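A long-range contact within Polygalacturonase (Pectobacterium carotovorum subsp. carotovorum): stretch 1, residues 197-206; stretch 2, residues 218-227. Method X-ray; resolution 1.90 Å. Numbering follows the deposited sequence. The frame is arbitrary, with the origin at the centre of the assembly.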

# COMPACT_ATOMS: atom_id res chain seq x y z
N THR A 197 6.85 5.49 13.00
CA THR A 197 5.90 5.80 14.05
C THR A 197 4.57 6.33 13.54
O THR A 197 3.65 6.51 14.34
CB THR A 197 6.52 6.85 15.01
OG1 THR A 197 7.02 7.91 14.18
CG2 THR A 197 7.67 6.23 15.79
N ALA A 198 4.47 6.63 12.24
CA ALA A 198 3.23 7.15 11.69
C ALA A 198 2.22 6.03 11.43
O ALA A 198 2.45 5.18 10.57
CB ALA A 198 3.50 7.93 10.41
N ARG A 199 1.13 6.03 12.18
CA ARG A 199 0.12 4.99 12.06
C ARG A 199 -0.75 5.21 10.83
O ARG A 199 -0.91 6.33 10.34
CB ARG A 199 -0.76 4.93 13.32
CG ARG A 199 -0.01 4.49 14.57
CD ARG A 199 0.24 2.99 14.61
NE ARG A 199 1.29 2.53 13.71
CZ ARG A 199 2.59 2.61 13.92
NH1 ARG A 199 3.07 3.13 15.04
NH2 ARG A 199 3.46 2.17 13.02
N ASN A 200 -1.33 4.12 10.33
CA ASN A 200 -2.27 4.17 9.22
C ASN A 200 -1.63 4.55 7.89
O ASN A 200 -2.23 5.26 7.09
CB ASN A 200 -3.35 5.20 9.59
CG ASN A 200 -4.71 4.93 9.00
OD1 ASN A 200 -5.17 3.79 8.98
ND2 ASN A 200 -5.36 5.99 8.55
N THR A 201 -0.40 4.11 7.67
CA THR A 201 0.36 4.50 6.48
C THR A 201 0.78 3.33 5.61
O THR A 201 1.93 3.28 5.14
CB THR A 201 1.62 5.27 6.95
OG1 THR A 201 2.23 4.49 7.99
CG2 THR A 201 1.25 6.64 7.48
N ASP A 202 -0.16 2.43 5.31
CA ASP A 202 0.14 1.29 4.44
C ASP A 202 0.80 1.81 3.16
O ASP A 202 0.42 2.87 2.66
CB ASP A 202 -1.09 0.49 4.07
CG ASP A 202 -1.72 -0.29 5.20
OD1 ASP A 202 -1.31 -0.14 6.37
OD2 ASP A 202 -2.65 -1.08 4.93
N GLY A 203 1.75 1.03 2.65
CA GLY A 203 2.47 1.41 1.44
C GLY A 203 1.64 1.22 0.18
O GLY A 203 1.21 2.19 -0.44
N ILE A 204 1.50 -0.03 -0.27
CA ILE A 204 0.75 -0.35 -1.47
C ILE A 204 -0.25 -1.47 -1.17
O ILE A 204 0.17 -2.58 -0.84
CB ILE A 204 1.62 -0.82 -2.65
CG1 ILE A 204 2.66 0.23 -3.05
CG2 ILE A 204 0.72 -1.13 -3.84
CD1 ILE A 204 3.61 -0.20 -4.14
N ASP A 205 -1.54 -1.20 -1.32
CA ASP A 205 -2.59 -2.15 -1.01
C ASP A 205 -3.57 -2.41 -2.15
O ASP A 205 -4.53 -1.66 -2.34
CB ASP A 205 -3.45 -1.68 0.16
CG ASP A 205 -2.85 -1.49 1.52
OD1 ASP A 205 -1.65 -1.69 1.74
OD2 ASP A 205 -3.61 -1.15 2.46
N PRO A 206 -3.44 -3.55 -2.81
CA PRO A 206 -4.43 -4.04 -3.76
C PRO A 206 -5.67 -4.46 -2.98
O PRO A 206 -5.54 -5.17 -1.97
CB PRO A 206 -3.75 -5.21 -4.45
CG PRO A 206 -2.33 -5.19 -4.01
CD PRO A 206 -2.34 -4.54 -2.64
N ASN A 218 11.26 -0.01 -3.11
CA ASN A 218 11.82 0.15 -1.77
C ASN A 218 10.76 0.76 -0.87
O ASN A 218 10.36 1.91 -1.09
CB ASN A 218 13.05 1.06 -1.88
CG ASN A 218 13.88 0.99 -0.61
OD1 ASN A 218 13.32 1.22 0.46
ND2 ASN A 218 15.15 0.65 -0.76
N ILE A 219 10.24 -0.02 0.08
CA ILE A 219 9.15 0.47 0.92
C ILE A 219 9.48 0.49 2.40
O ILE A 219 9.73 -0.55 3.02
CB ILE A 219 7.87 -0.37 0.69
CG1 ILE A 219 7.43 -0.32 -0.78
CG2 ILE A 219 6.73 0.12 1.57
CD1 ILE A 219 6.31 -1.28 -1.13
N ALA A 220 9.47 1.68 2.99
CA ALA A 220 9.72 1.86 4.42
C ALA A 220 8.64 2.81 4.94
O ALA A 220 8.54 3.95 4.46
CB ALA A 220 11.10 2.41 4.69
N THR A 221 7.84 2.34 5.88
CA THR A 221 6.73 3.17 6.37
C THR A 221 6.35 2.77 7.79
O THR A 221 7.16 2.13 8.47
CB THR A 221 5.53 3.04 5.41
OG1 THR A 221 4.48 3.93 5.78
CG2 THR A 221 5.00 1.61 5.39
N GLY A 222 5.18 3.17 8.24
CA GLY A 222 4.74 2.88 9.59
C GLY A 222 3.97 1.57 9.66
O GLY A 222 4.32 0.70 10.45
N ASP A 223 2.91 1.44 8.86
CA ASP A 223 2.09 0.23 8.91
C ASP A 223 2.46 -0.73 7.78
O ASP A 223 3.65 -0.81 7.46
CB ASP A 223 0.61 0.59 8.95
CG ASP A 223 0.17 1.11 10.31
OD1 ASP A 223 1.02 1.28 11.22
OD2 ASP A 223 -1.03 1.38 10.50
N ASP A 224 1.54 -1.54 7.29
CA ASP A 224 1.90 -2.58 6.32
C ASP A 224 2.66 -2.05 5.11
O ASP A 224 2.22 -1.09 4.48
CB ASP A 224 0.65 -3.32 5.84
CG ASP A 224 0.19 -4.35 6.86
OD1 ASP A 224 1.06 -5.05 7.43
OD2 ASP A 224 -1.03 -4.44 7.09
N ASN A 225 3.77 -2.71 4.77
CA ASN A 225 4.54 -2.30 3.59
C ASN A 225 3.67 -2.55 2.36
O ASN A 225 3.54 -1.71 1.47
CB ASN A 225 5.87 -3.03 3.55
CG ASN A 225 6.71 -2.81 4.80
OD1 ASN A 225 6.36 -3.30 5.88
ND2 ASN A 225 7.80 -2.07 4.67
N VAL A 226 3.05 -3.72 2.32
CA VAL A 226 2.10 -4.15 1.32
C VAL A 226 1.00 -4.91 2.08
O VAL A 226 1.30 -5.74 2.94
CB VAL A 226 2.66 -5.06 0.22
CG1 VAL A 226 1.55 -5.73 -0.60
CG2 VAL A 226 3.58 -4.33 -0.75
N ALA A 227 -0.26 -4.62 1.80
CA ALA A 227 -1.36 -5.35 2.43
C ALA A 227 -2.35 -5.74 1.34
O ALA A 227 -3.02 -4.88 0.77
CB ALA A 227 -2.04 -4.56 3.53
O HOH W 1 -2.92 0.61 8.54
O HOH W 2 -3.53 -3.04 6.48

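How do the two backbones lie against each other? They run in parallel register, with Asp-202 beside Asp-224, Gly-203 beside Asn-225 and Ile-204 beside Val-226, the last pair forming a single beta bridge. Gly-203 N donates to Asp-224 O (2.8 Å) and Ile-204 N to Asn-225 O (3.2 Å). The close fit at Gly-203 depends on its lack of a side chain: an ideal CB there would lie 2.3 Å from Asn-225 O.

What does Asp-223, the most covered residue, hold in place? Its CA-to-CB bond points toward stretch 1, and its carboxylate reaches two consecutive residues. Asp-223 OD1 forms a salt bridge with Arg-199 NE at 2.8 Å, near the plane of the guanidinium, while Asp-223 OD2 accepts a hydrogen bond from Asn-200 N, also at 2.8 Å. The backbone is held too, since Asp-223 N donates to Thr-201 OG1 at 3.2 Å. That hydroxyl donates in turn to Ala-198 O (2.7 Å between Thr-201 OG1 and Ala-198 O), tying the loop together.

How are the neighbouring acids accommodated? Asp-202 OD1 lies 4.4 Å from Asp-223 OD2, and Asp-202 OD2 lies 4.3 Å from Asp-224 OD2. One water donates to both oxygens of the first pair and another to both of the second, so each pair of like charges shares a bridging donor.

What does Ala-227 add beside Asp-205? Its small side chain packs against Asp-205, with Ala-227 CB 3.4 Å from Asp-205 OD1. Ala-227 N makes weak hydrogen bonds to Ile-204 O (3.4 Å) and Asp-205 OD1 (3.2 Å). Nearby, apolar contact takes over: Ile-204 CD1 meets Ile-219 CD1 at 4.2 Å, and Ile-204 CB approaches Val-226 CG2 at 4.4 Å.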